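Local structure of FACT-Spt16 (Cicer arietinum, 5CE6) at residues I235-L240 against E288-D293; A295-C300 against F425-A430; I324-Y329 against K449-V454; E330-A335 against V406-Q411. The protein is a subunit of the FACT histone chaperone complex, and its N-terminal domain, of peptidase-like fold, probably binds histones H3-H4 during transcription. One frame throughout, in Å; residues are numbered along the deposited sequence. Where two conformers were deposited one is given.

Contact 1: I235-L240 against E288-D293. With NA (sodium ion), chain E.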
loop_
_atom_site.group_PDB
_atom_site.type_symbol
_atom_site.label_atom_id
_atom_site.label_comp_id
_atom_site.label_asym_id
_atom_site.label_seq_id
_atom_site.Cartn_x
_atom_site.Cartn_y
_atom_site.Cartn_z
ATOM N N ILE A 235 -2.046 18.487 23.553
ATOM C CA ILE A 235 -1.648 18.443 22.151
ATOM C C ILE A 235 -2.780 17.833 21.321
ATOM O O ILE A 235 -3.395 16.845 21.733
ATOM C CB ILE A 235 -0.315 17.664 21.978
ATOM C CG1 ILE A 235 0.263 17.869 20.575
ATOM C CG2 ILE A 235 -0.482 16.173 22.292
ATOM C CD1 ILE A 235 1.675 17.345 20.426
ATOM N N LEU A 236 -3.091 18.444 20.178
ATOM C CA LEU A 236 -4.127 17.901 19.296
ATOM C C LEU A 236 -3.609 16.709 18.505
ATOM O O LEU A 236 -2.418 16.643 18.183
ATOM C CB LEU A 236 -4.604 18.964 18.314
ATOM C CG LEU A 236 -5.130 20.251 18.943
ATOM C CD1 LEU A 236 -5.780 21.116 17.868
ATOM C CD2 LEU A 236 -6.110 19.949 20.062
ATOM N N HIS A 237 -4.492 15.775 18.160
ATOM C CA HIS A 237 -4.051 14.622 17.376
ATOM C C HIS A 237 -3.471 15.079 16.047
ATOM O O HIS A 237 -2.500 14.513 15.564
ATOM C CB HIS A 237 -5.184 13.621 17.135
ATOM C CG HIS A 237 -5.701 12.979 18.387
ATOM N ND1 HIS A 237 -7.032 13.022 18.744
ATOM C CD2 HIS A 237 -5.068 12.282 19.360
ATOM C CE1 HIS A 237 -7.196 12.377 19.890
ATOM N NE2 HIS A 237 -6.020 11.925 20.286
ATOM N N SER A 238 -4.056 16.126 15.470
ATOM C CA SER A 238 -3.569 16.661 14.199
ATOM C C SER A 238 -2.193 17.333 14.299
ATOM O O SER A 238 -1.480 17.456 13.299
ATOM C CB SER A 238 -4.583 17.650 13.621
ATOM O OG SER A 238 -4.975 18.597 14.598
ATOM N N THR A 239 -1.828 17.787 15.492
ATOM C CA THR A 239 -0.503 18.361 15.712
ATOM C C THR A 239 0.520 17.238 15.786
ATOM O O THR A 239 1.595 17.322 15.189
ATOM C CB THR A 239 -0.459 19.184 17.002
ATOM O OG1 THR A 239 -1.300 20.338 16.859
ATOM C CG2 THR A 239 0.962 19.636 17.297
ATOM N N LEU A 240 0.186 16.181 16.518
ATOM C CA LEU A 240 1.026 14.986 16.503
ATOM C C LEU A 240 1.228 14.497 15.075
ATOM O O LEU A 240 2.327 14.082 14.696
ATOM C CB LEU A 240 0.426 13.872 17.368
ATOM C CG LEU A 240 0.528 14.174 18.860
ATOM C CD1 LEU A 240 -0.402 13.289 19.674
ATOM C CD2 LEU A 240 1.969 14.001 19.322
ATOM N N GLU A 288 -9.044 16.855 18.208
ATOM C CA GLU A 288 -9.257 16.677 19.637
ATOM C C GLU A 288 -7.919 16.496 20.348
ATOM O O GLU A 288 -6.936 16.082 19.737
ATOM C CB GLU A 288 -10.162 15.466 19.900
ATOM C CG GLU A 288 -11.575 15.656 19.394
ATOM C CD GLU A 288 -12.285 16.781 20.114
ATOM O OE1 GLU A 288 -12.218 16.829 21.363
ATOM O OE2 GLU A 288 -12.906 17.622 19.432
ATOM N N ALA A 289 -7.891 16.822 21.636
ATOM C CA ALA A 289 -6.678 16.696 22.432
ATOM C C ALA A 289 -6.386 15.230 22.724
ATOM O O ALA A 289 -7.307 14.434 22.905
ATOM C CB ALA A 289 -6.819 17.469 23.723
ATOM N N LEU A 290 -5.105 14.878 22.757
ATOM C CA LEU A 290 -4.689 13.545 23.175
ATOM C C LEU A 290 -5.212 13.283 24.584
ATOM O O LEU A 290 -5.121 14.148 25.455
ATOM C CB LEU A 290 -3.162 13.445 23.167
ATOM C CG LEU A 290 -2.571 12.078 23.486
ATOM C CD1 LEU A 290 -2.740 11.165 22.282
ATOM C CD2 LEU A 290 -1.106 12.178 23.888
ATOM N N TYR A 291 -5.779 12.100 24.798
ATOM C CA TYR A 291 -6.387 11.771 26.088
ATOM C C TYR A 291 -5.588 10.671 26.754
ATOM O O TYR A 291 -5.322 9.630 26.144
ATOM C CB TYR A 291 -7.838 11.321 25.909
ATOM C CG TYR A 291 -8.582 11.158 27.219
ATOM C CD1 TYR A 291 -9.206 12.243 27.816
ATOM C CD2 TYR A 291 -8.660 9.922 27.847
ATOM C CE1 TYR A 291 -9.885 12.107 29.004
ATOM C CE2 TYR A 291 -9.333 9.774 29.039
ATOM C CZ TYR A 291 -9.950 10.872 29.611
ATOM O OH TYR A 291 -10.632 10.735 30.804
ATOM N N TYR A 292 -5.208 10.890 28.008
ATOM C CA TYR A 292 -4.329 9.946 28.677
ATOM C C TYR A 292 -4.603 9.795 30.162
ATOM O O TYR A 292 -3.705 9.452 30.924
ATOM C CB TYR A 292 -2.854 10.309 28.449
ATOM C CG TYR A 292 -2.552 11.771 28.642
ATOM C CD1 TYR A 292 -2.413 12.305 29.918
ATOM C CD2 TYR A 292 -2.426 12.625 27.549
ATOM C CE1 TYR A 292 -2.154 13.642 30.103
ATOM C CE2 TYR A 292 -2.168 13.965 27.725
ATOM C CZ TYR A 292 -2.030 14.467 29.003
ATOM O OH TYR A 292 -1.770 15.807 29.183
ATOM N N ASP A 293 -5.841 10.033 30.581
ATOM C CA ASP A 293 -6.191 9.752 31.969
ATOM C C ASP A 293 -6.282 8.239 32.186
ATOM O O ASP A 293 -5.950 7.461 31.295
ATOM C CB ASP A 293 -7.489 10.455 32.358
ATOM C CG ASP A 293 -7.511 10.862 33.823
ATOM O OD1 ASP A 293 -7.299 9.989 34.693
ATOM O OD2 ASP A 293 -7.721 12.061 34.096
HETATM NA NA NA E . -9.009 12.325 22.788
HETATM O O HOH W 1 -3.413 16.418 25.205
HETATM O O HOH W 2 -11.702 12.262 22.204
HETATM O O HOH W 3 -9.818 14.533 24.344
#
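Leu236 and Ala289 form a single beta bridge, where a loop of the M24 peptidase-like domain passes the start of helix 237-249. Leu236 is its N-cap residue. Leu290 N gives a hydrogen bond to Ile235 O at 2.8 Å. His237 N gives another to Glu288 O at 2.9 Å. The tight part lies around Leu290. The His237 side chain crosses Leu290 at about a right angle, with His237 CD2 3.9 Å from Leu290 CD1. Over one face of the ring sits Ala289 C, offset toward the rim. Both ring nitrogens are held: NE2 by Ser273 OG and ND1 by Asn286 OD1. An alanine in place of His237 would probably leave Ser273 OG and Asn286 OD1 without their ring partners and open a gap beside Leu290. Ile235 and Leu290 lie side by side, with Ile235 CG2 3.9 Å from Leu290 CB. Helix 200-230 packs on this part through Lys224 and Leu225. The other side is looser and faces solvent. Leu236 CD2 packs on the Glu288-Ala289 peptide, 3.9 Å from Ala289 N, and Glu288 is exposed. Beside the His237 ring, 3.4 Å from CE1, a sodium ion is bound by two waters and by Ala289 O at 2.7 Å.

Contact 2: A295-C300 against F425-A430. With K (potassium ion), chain D.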
loop_
_atom_site.group_PDB
_atom_site.type_symbol
_atom_site.label_atom_id
_atom_site.label_comp_id
_atom_site.label_asym_id
_atom_site.label_seq_id
_atom_site.Cartn_x
_atom_site.Cartn_y
_atom_site.Cartn_z
ATOM N N ALA A 295 -7.161 4.316 32.504
ATOM C CA ALA A 295 -7.849 3.384 31.608
ATOM C C ALA A 295 -7.962 3.933 30.192
ATOM O O ALA A 295 -9.033 3.917 29.584
ATOM C CB ALA A 295 -9.222 3.024 32.153
ATOM N N SER A 296 -6.838 4.395 29.663
ATOM C CA SER A 296 -6.822 5.010 28.339
ATOM C C SER A 296 -5.973 4.234 27.363
ATOM O O SER A 296 -5.033 3.534 27.751
ATOM C CB SER A 296 -6.293 6.436 28.422
ATOM O OG SER A 296 -7.258 7.290 28.982
ATOM N N VAL A 297 -6.297 4.356 26.078
ATOM C CA VAL A 297 -5.424 3.788 25.055
ATOM C C VAL A 297 -5.188 4.829 23.972
ATOM O O VAL A 297 -6.021 5.707 23.748
ATOM C CB VAL A 297 -5.966 2.476 24.437
ATOM C CG1 VAL A 297 -6.215 1.424 25.513
ATOM C CG2 VAL A 297 -7.225 2.727 23.674
ATOM N N ILE A 298 -4.034 4.727 23.329
ATOM C CA ILE A 298 -3.636 5.654 22.272
ATOM C C ILE A 298 -3.169 4.822 21.096
ATOM O O ILE A 298 -2.308 3.951 21.254
ATOM C CB ILE A 298 -2.481 6.572 22.747
ATOM C CG1 ILE A 298 -2.946 7.440 23.920
ATOM C CG2 ILE A 298 -1.955 7.454 21.597
ATOM C CD1 ILE A 298 -1.812 8.148 24.675
ATOM N N ILE A 299 -3.726 5.077 19.912
ATOM C CA ILE A 299 -3.297 4.355 18.715
ATOM C C ILE A 299 -2.494 5.281 17.808
ATOM O O ILE A 299 -2.898 6.417 17.564
ATOM C CB ILE A 299 -4.497 3.788 17.930
ATOM C CG1 ILE A 299 -5.244 2.738 18.768
ATOM C CG2 ILE A 299 -4.039 3.150 16.609
ATOM C CD1 ILE A 299 -6.436 2.138 18.043
ATOM N N CYS A 300 -1.341 4.805 17.347
ATOM C CA CYS A 300 -0.546 5.535 16.361
ATOM C C CYS A 300 -0.164 4.633 15.204
ATOM O O CYS A 300 0.407 3.561 15.397
ATOM C CB CYS A 300 0.736 6.125 16.960
ATOM S SG CYS A 300 1.819 6.891 15.691
ATOM N N PHE A 425 -13.445 1.193 23.137
ATOM C CA PHE A 425 -12.089 1.453 22.672
ATOM C C PHE A 425 -11.679 0.462 21.598
ATOM O O PHE A 425 -12.345 -0.551 21.382
ATOM C CB PHE A 425 -11.086 1.404 23.831
ATOM C CG PHE A 425 -10.860 0.023 24.386
ATOM C CD1 PHE A 425 -11.744 -0.525 25.306
ATOM C CD2 PHE A 425 -9.758 -0.727 23.989
ATOM C CE1 PHE A 425 -11.534 -1.794 25.826
ATOM C CE2 PHE A 425 -9.543 -1.999 24.492
ATOM C CZ PHE A 425 -10.430 -2.541 25.418
ATOM N N SER A 426 -10.582 0.760 20.914
ATOM C CA SER A 426 -10.037 -0.160 19.930
ATOM C C SER A 426 -8.537 -0.315 20.177
ATOM O O SER A 426 -7.945 0.462 20.928
ATOM C CB SER A 426 -10.307 0.351 18.503
ATOM O OG SER A 426 -11.713 0.466 18.273
ATOM N N LEU A 427 -7.939 -1.339 19.572
ATOM C CA LEU A 427 -6.496 -1.588 19.662
ATOM C C LEU A 427 -5.991 -1.966 18.286
ATOM O O LEU A 427 -6.727 -2.583 17.514
ATOM C CB LEU A 427 -6.194 -2.748 20.615
ATOM C CG LEU A 427 -6.743 -2.654 22.039
ATOM C CD1 LEU A 427 -6.594 -4.007 22.743
ATOM C CD2 LEU A 427 -6.055 -1.583 22.829
ATOM N N LEU A 428 -4.736 -1.642 18.000
ATOM C CA LEU A 428 -4.156 -1.901 16.677
ATOM C C LEU A 428 -2.664 -2.189 16.746
ATOM O O LEU A 428 -1.909 -1.480 17.434
ATOM C CB LEU A 428 -4.416 -0.694 15.765
ATOM C CG LEU A 428 -3.844 -0.814 14.351
ATOM C CD1 LEU A 428 -4.570 -1.915 13.591
ATOM C CD2 LEU A 428 -4.005 0.523 13.643
ATOM N N LEU A 429 -2.237 -3.230 16.033
ATOM C CA LEU A 429 -0.822 -3.535 15.867
ATOM C C LEU A 429 -0.538 -3.743 14.392
ATOM O O LEU A 429 -1.260 -4.476 13.716
ATOM C CB LEU A 429 -0.434 -4.799 16.641
ATOM C CG LEU A 429 -0.288 -4.654 18.151
ATOM C CD1 LEU A 429 -0.029 -6.023 18.770
ATOM C CD2 LEU A 429 0.870 -3.720 18.464
ATOM N N ALA A 430 0.510 -3.107 13.884
ATOM C CA ALA A 430 0.913 -3.345 12.498
ATOM C C ALA A 430 2.413 -3.394 12.369
ATOM O O ALA A 430 3.131 -2.623 13.012
ATOM C CB ALA A 430 0.339 -2.283 11.553
HETATM K K K D . -10.760 6.247 29.535
HETATM O O HOH W 4 -11.762 8.382 31.283
#
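Two strands of the pita-bread-like fold, 296-306 and 424-435, face each other here from different sheets, with Val297 and Ile299 packed on Phe425 to Leu428. Their segment axes approach to 7.3 Å, at 40° between chain directions. No polar bond links the two segments; methyl groups pack on side chains and on one backbone oxygen. Val297 straddles the start of the second strand. Its CG2 meets Phe425 CB at 4.1 Å, while its CG1 meets Leu427 CD2 at 4.0 Å. Ile299 keeps CG1 beside the backbone N (chi1 -64°), which leaves CG2 anti to that N, and this CG2 lies 4.0 Å from Leu428 CB. Ile299 CD1 covers Ser426 O at 3.7 Å, and Val297 CG2 meets the same oxygen at 3.6 Å. That oxygen is buried and has no polar partner in the model. At the start of the strand, Ala295 and Ser296 both face Ile319 in a G1 beta bulge. Ala295 O binds a potassium ion at 2.9 Å, in a site shared with Ser420 and Asn422. Around the contact, strand 309-319 pairs with 296-306, and strand 403-414 pairs with 424-435. Leu427 also reaches Ala328 and Leu332 of helix 323-342.

Contact 3: I324-Y329 against K449-V454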
loop_
_atom_site.group_PDB
_atom_site.type_symbol
_atom_site.label_atom_id
_atom_site.label_comp_id
_atom_site.label_asym_id
_atom_site.label_seq_id
_atom_site.Cartn_x
_atom_site.Cartn_y
_atom_site.Cartn_z
ATOM N N ILE A 324 -9.458 -5.334 31.167
ATOM C CA ILE A 324 -9.972 -5.772 29.878
ATOM C C ILE A 324 -9.072 -5.236 28.778
ATOM O O ILE A 324 -8.722 -5.952 27.832
ATOM C CB ILE A 324 -11.417 -5.298 29.662
ATOM C CG1 ILE A 324 -12.321 -5.868 30.761
ATOM C CG2 ILE A 324 -11.920 -5.716 28.285
ATOM C CD1 ILE A 324 -13.778 -5.497 30.624
ATOM N N GLN A 325 -8.682 -3.971 28.915
ATOM C CA GLN A 325 -7.782 -3.342 27.938
ATOM C C GLN A 325 -6.442 -4.077 27.918
ATOM O O GLN A 325 -5.863 -4.291 26.858
ATOM C CB GLN A 325 -7.567 -1.867 28.275
ATOM C CG GLN A 325 -8.823 -0.979 28.124
ATOM C CD GLN A 325 -8.657 0.386 28.762
ATOM O OE1 GLN A 325 -7.917 0.542 29.736
ATOM N NE2 GLN A 325 -9.362 1.385 28.226
ATOM N N SER A 326 -5.968 -4.481 29.099
ATOM C CA SER A 326 -4.684 -5.151 29.215
ATOM C C SER A 326 -4.744 -6.529 28.581
ATOM O O SER A 326 -3.863 -6.900 27.800
ATOM C CB SER A 326 -4.297 -5.310 30.693
ATOM O OG SER A 326 -4.117 -4.051 31.310
ATOM N N LYS A 327 -5.771 -7.296 28.946
ATOM C CA LYS A 327 -5.956 -8.630 28.383
ATOM C C LYS A 327 -6.109 -8.562 26.868
ATOM O O LYS A 327 -5.474 -9.319 26.135
ATOM C CB LYS A 327 -7.187 -9.318 28.977
ATOM C CG LYS A 327 -7.469 -10.675 28.323
ATOM C CD LYS A 327 -8.705 -11.375 28.884
ATOM C CE LYS A 327 -8.944 -12.695 28.142
ATOM N NZ LYS A 327 -10.166 -13.429 28.579
ATOM N N ALA A 328 -6.964 -7.658 26.395
ATOM C CA ALA A 328 -7.197 -7.556 24.965
ATOM C C ALA A 328 -5.897 -7.260 24.226
ATOM O O ALA A 328 -5.658 -7.786 23.138
ATOM C CB ALA A 328 -8.219 -6.480 24.675
ATOM N N TYR A 329 -5.060 -6.407 24.803
ATOM C CA TYR A 329 -3.813 -6.086 24.138
ATOM C C TYR A 329 -2.913 -7.312 24.061
ATOM O O TYR A 329 -2.319 -7.576 23.018
ATOM C CB TYR A 329 -3.074 -4.904 24.782
ATOM C CG TYR A 329 -1.784 -4.623 24.051
ATOM C CD1 TYR A 329 -0.593 -5.197 24.463
ATOM C CD2 TYR A 329 -1.771 -3.823 22.912
ATOM C CE1 TYR A 329 0.567 -4.978 23.788
ATOM C CE2 TYR A 329 -0.603 -3.610 22.218
ATOM C CZ TYR A 329 0.560 -4.181 22.662
ATOM O OH TYR A 329 1.725 -3.966 21.982
ATOM N N LYS A 449 6.978 -5.453 21.939
ATOM C CA LYS A 449 5.591 -5.028 21.823
ATOM C C LYS A 449 4.813 -5.507 23.021
ATOM O O LYS A 449 3.609 -5.259 23.113
ATOM C CB LYS A 449 4.956 -5.620 20.565
ATOM C CG LYS A 449 5.381 -4.963 19.285
ATOM C CD LYS A 449 4.682 -5.593 18.086
ATOM C CE LYS A 449 5.286 -6.921 17.668
ATOM N NZ LYS A 449 4.716 -7.307 16.328
ATOM N N ALA A 450 5.491 -6.219 23.927
ATOM C CA ALA A 450 4.836 -6.769 25.100
ATOM C C ALA A 450 4.202 -5.640 25.876
ATOM O O ALA A 450 4.694 -4.506 25.850
ATOM C CB ALA A 450 5.819 -7.534 25.977
ATOM N N LEU A 451 3.097 -5.968 26.534
ATOM C CA LEU A 451 2.330 -5.035 27.342
ATOM C C LEU A 451 3.203 -4.171 28.244
ATOM O O LEU A 451 3.038 -2.951 28.289
ATOM C CB LEU A 451 1.328 -5.813 28.194
ATOM C CG LEU A 451 0.408 -4.988 29.084
ATOM C CD1 LEU A 451 -0.505 -4.154 28.230
ATOM C CD2 LEU A 451 -0.395 -5.899 29.999
ATOM N N LYS A 452 4.136 -4.806 28.952
ATOM C CA LYS A 452 4.979 -4.109 29.925
ATOM C C LYS A 452 5.772 -2.963 29.299
ATOM O O LYS A 452 6.128 -1.998 29.976
ATOM C CB LYS A 452 5.943 -5.089 30.607
ATOM C CG LYS A 452 7.076 -5.557 29.706
ATOM C CD LYS A 452 8.230 -6.147 30.510
ATOM C CE LYS A 452 9.434 -6.417 29.618
ATOM N NZ LYS A 452 9.079 -7.265 28.442
ATOM N N ASP A 453 6.034 -3.066 28.002
ATOM C CA ASP A 453 6.843 -2.071 27.309
ATOM C C ASP A 453 6.038 -0.983 26.585
ATOM O O ASP A 453 6.606 0.018 26.151
ATOM C CB ASP A 453 7.803 -2.764 26.345
ATOM C CG ASP A 453 8.765 -3.675 27.064
ATOM O OD1 ASP A 453 9.601 -3.146 27.821
ATOM O OD2 ASP A 453 8.668 -4.909 26.900
ATOM N N VAL A 454 4.726 -1.179 26.456
ATOM C CA VAL A 454 3.862 -0.165 25.837
ATOM C C VAL A 454 2.828 0.362 26.819
ATOM O O VAL A 454 1.970 1.177 26.456
ATOM C CB VAL A 454 3.151 -0.672 24.563
ATOM C CG1 VAL A 454 4.175 -1.024 23.496
ATOM C CG2 VAL A 454 2.280 -1.874 24.880
#
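Tyr329 of helix 323-342 reaches across to Lys449, Leu451 and Val454, in the turn that leads into the last short strand of the modelled chain. Its CB points toward that turn. CG stands anti to the backbone N (chi1 180°), continuing away from the helix. CD1 meets Leu451 CD1 at 3.9 Å, and the two side chains run alongside, pointing opposite ways. CE1 is 3.1 Å from Lys449 O and has Val454 CG2 next, at 3.7 Å. CZ meets the same methyl at 3.6 Å, where the valine side chain crosses the tyrosine at about a right angle. At the tip, OH donates a short hydrogen bond of 2.5 Å to Lys449 O. The carbonyl oxygen lies in the plane of the ring, at its edge, and is met on a lone pair at a C=O...OH angle of 142°. A phenylalanine in place of Tyr329 would probably leave Lys449 O without this donor and the turn less firmly fixed to the helix. One turn earlier, Ser326 CB touches Leu451 CD2 at 4.0 Å, while Ser326 OG bonds back to Asp322 O. Lys449 NZ turns away, to Gln336 and Asp431. The chemistry is thus mixed: apolar groups pack along one side of the ring, and one directional bond at the hydroxyl ties the Lys449 carbonyl to the helix.

Contact 4: E330-A335 against V406-Q411; sequences EVLLKA and VSLGFQ. With ACT (acetate ion), chain C.
Ala335 N bonds to Val331 O at 2.9 Å, an ordinary helix bond one turn long; Ala335 points at the strand, and Val331 touches Phe410 by one methyl. Between them Leu332 carries much of the contact. Its CB rests 3.8 Å from Phe410 CE2. Its CG is anti to the backbone N (chi1 -178°), and from there CD1 extends to the strand. That methyl lies 3.9 Å from Leu408 CG and rests on the Gly409 backbone, 3.8 Å from Gly409 CA. Val331 CG1 comes to the edge of the Phe410 ring, near its plane, at 4.1 Å from CZ. The two side chains cross at about a right angle. At the other end, Ala335 CB touches Leu408 CD2 at 3.7 Å. All six of these residues are buried. Val360 of helix 349-363 packs on both Val331 and Phe410, and Leu427 of the next strand touches Leu332. The segment axes pass 8.6 Å apart, with chain directions 152° from each other. This is a helix laid nearly antiparallel on a strand of an antiparallel sheet, as in the pita-bread fold of the M24 peptidase family.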
loop_
_atom_site.group_PDB
_atom_site.type_symbol
_atom_site.label_atom_id
_atom_site.label_comp_id
_atom_site.label_asym_id
_atom_site.label_seq_id
_atom_site.Cartn_x
_atom_site.Cartn_y
_atom_site.Cartn_z
ATOM N N GLU A 330 -2.816 -8.059 25.159
ATOM C CA GLU A 330 -1.995 -9.263 25.180
ATOM C C GLU A 330 -2.469 -10.255 24.130
ATOM O O GLU A 330 -1.646 -10.853 23.411
ATOM C CB GLU A 330 -2.015 -9.903 26.572
ATOM C CG GLU A 330 -1.358 -9.041 27.629
ATOM C CD GLU A 330 -1.203 -9.762 28.950
ATOM O OE1 GLU A 330 -0.051 -10.031 29.344
ATOM O OE2 GLU A 330 -2.229 -10.057 29.592
ATOM N N VAL A 331 -3.790 -10.398 24.026
ATOM C CA VAL A 331 -4.391 -11.312 23.052
ATOM C C VAL A 331 -4.140 -10.838 21.618
ATOM O O VAL A 331 -3.789 -11.635 20.734
ATOM C CB VAL A 331 -5.890 -11.501 23.311
ATOM C CG1 VAL A 331 -6.518 -12.379 22.237
ATOM C CG2 VAL A 331 -6.109 -12.124 24.696
ATOM N N LEU A 332 -4.302 -9.538 21.390
ATOM C CA LEU A 332 -4.034 -8.971 20.065
ATOM C C LEU A 332 -2.594 -9.214 19.636
ATOM O O LEU A 332 -2.338 -9.574 18.488
ATOM C CB LEU A 332 -4.340 -7.471 20.035
ATOM C CG LEU A 332 -4.106 -6.854 18.649
ATOM C CD1 LEU A 332 -5.109 -7.457 17.669
ATOM C CD2 LEU A 332 -4.275 -5.337 18.712
ATOM N N LEU A 333 -1.653 -8.993 20.547
ATOM C CA LEU A 333 -0.246 -9.233 20.241
ATOM C C LEU A 333 0.021 -10.693 19.855
ATOM O O LEU A 333 0.722 -10.971 18.872
ATOM C CB LEU A 333 0.634 -8.796 21.423
ATOM C CG LEU A 333 2.131 -9.102 21.311
ATOM C CD1 LEU A 333 2.733 -8.476 20.058
ATOM C CD2 LEU A 333 2.834 -8.588 22.547
ATOM N N LYS A 334 -0.543 -11.621 20.618
ATOM C CA LYS A 334 -0.346 -13.047 20.359
ATOM C C LYS A 334 -0.985 -13.417 19.016
ATOM O O LYS A 334 -0.436 -14.213 18.249
ATOM C CB LYS A 334 -0.941 -13.863 21.514
ATOM C CG LYS A 334 -0.749 -15.363 21.428
ATOM C CD LYS A 334 -1.312 -16.014 22.695
ATOM C CE LYS A 334 -1.279 -17.531 22.625
ATOM N NZ LYS A 334 -1.768 -18.118 23.913
ATOM N N ALA A 335 -2.132 -12.812 18.723
ATOM C CA ALA A 335 -2.809 -13.059 17.455
ATOM C C ALA A 335 -2.018 -12.504 16.276
ATOM O O ALA A 335 -1.908 -13.153 15.230
ATOM C CB ALA A 335 -4.219 -12.489 17.474
ATOM N N VAL A 406 1.173 -6.401 7.949
ATOM C CA VAL A 406 0.371 -7.228 8.827
ATOM C C VAL A 406 -0.188 -6.319 9.902
ATOM O O VAL A 406 0.518 -5.924 10.828
ATOM C CB VAL A 406 1.194 -8.363 9.462
ATOM C CG1 VAL A 406 0.327 -9.207 10.391
ATOM C CG2 VAL A 406 1.810 -9.237 8.368
ATOM N N SER A 407 -1.469 -6.000 9.760
ATOM C CA SER A 407 -2.106 -4.957 10.549
ATOM C C SER A 407 -3.393 -5.564 11.078
ATOM O O SER A 407 -4.299 -5.897 10.314
ATOM C CB SER A 407 -2.378 -3.729 9.659
ATOM O OG SER A 407 -3.065 -2.684 10.358
ATOM N N LEU A 408 -3.438 -5.752 12.392
ATOM C CA LEU A 408 -4.516 -6.490 13.020
ATOM C C LEU A 408 -5.023 -5.714 14.233
ATOM O O LEU A 408 -4.230 -5.147 15.001
ATOM C CB LEU A 408 -3.991 -7.867 13.455
ATOM C CG LEU A 408 -5.034 -8.829 14.023
ATOM C CD1 LEU A 408 -5.971 -9.306 12.926
ATOM C CD2 LEU A 408 -4.354 -10.015 14.711
ATOM N N GLY A 409 -6.341 -5.659 14.396
ATOM C CA GLY A 409 -6.897 -4.898 15.494
ATOM C C GLY A 409 -8.116 -5.489 16.160
ATOM O O GLY A 409 -8.683 -6.490 15.711
ATOM N N PHE A 410 -8.509 -4.865 17.265
ATOM C CA PHE A 410 -9.798 -5.129 17.883
ATOM C C PHE A 410 -10.596 -3.850 17.772
ATOM O O PHE A 410 -10.094 -2.783 18.137
ATOM C CB PHE A 410 -9.633 -5.476 19.360
ATOM C CG PHE A 410 -9.333 -6.922 19.625
ATOM C CD1 PHE A 410 -10.198 -7.913 19.188
ATOM C CD2 PHE A 410 -8.187 -7.285 20.333
ATOM C CE1 PHE A 410 -9.927 -9.262 19.458
ATOM C CE2 PHE A 410 -7.903 -8.618 20.608
ATOM C CZ PHE A 410 -8.767 -9.612 20.163
ATOM N N GLN A 411 -11.829 -3.955 17.281
ATOM C CA GLN A 411 -12.692 -2.776 17.106
ATOM C C GLN A 411 -13.855 -2.782 18.070
ATOM O O GLN A 411 -14.603 -3.760 18.140
ATOM C CB GLN A 411 -13.259 -2.718 15.683
ATOM C CG GLN A 411 -12.312 -3.207 14.622
ATOM C CD GLN A 411 -12.902 -3.112 13.233
ATOM O OE1 GLN A 411 -13.286 -4.121 12.636
ATOM N NE2 GLN A 411 -12.971 -1.897 12.707
HETATM C C ACT C . -6.780 -3.572 9.079
HETATM O O ACT C . -6.292 -4.662 8.678
HETATM O OXT ACT C . -6.132 -2.948 9.959
HETATM C CH3 ACT C . -8.060 -3.027 8.512
#

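Contact 1 closes first along the chain. Contact 2 crosses contact 3 in sequence, while contact 4 lies within the span of either. The centres of contacts 2, 3 and 4 are about 10 Å from one another. The centre of contact 1 is about 13 Å from that of contact 2, and the two touch through Leu290 and Tyr291. Contacts 3 and 4 use successive parts of helix 323-342. Contacts 2 and 4 meet in one sheet, where strands 403-414 and 424-435 are neighbours. Contact 3 reaches contact 2 through Gln325 NE2 and Ala295 O. Together they tie the start of helix 237-249, strands of two sheets, helix 323-342 and the last modelled turn into one peptidase-like core.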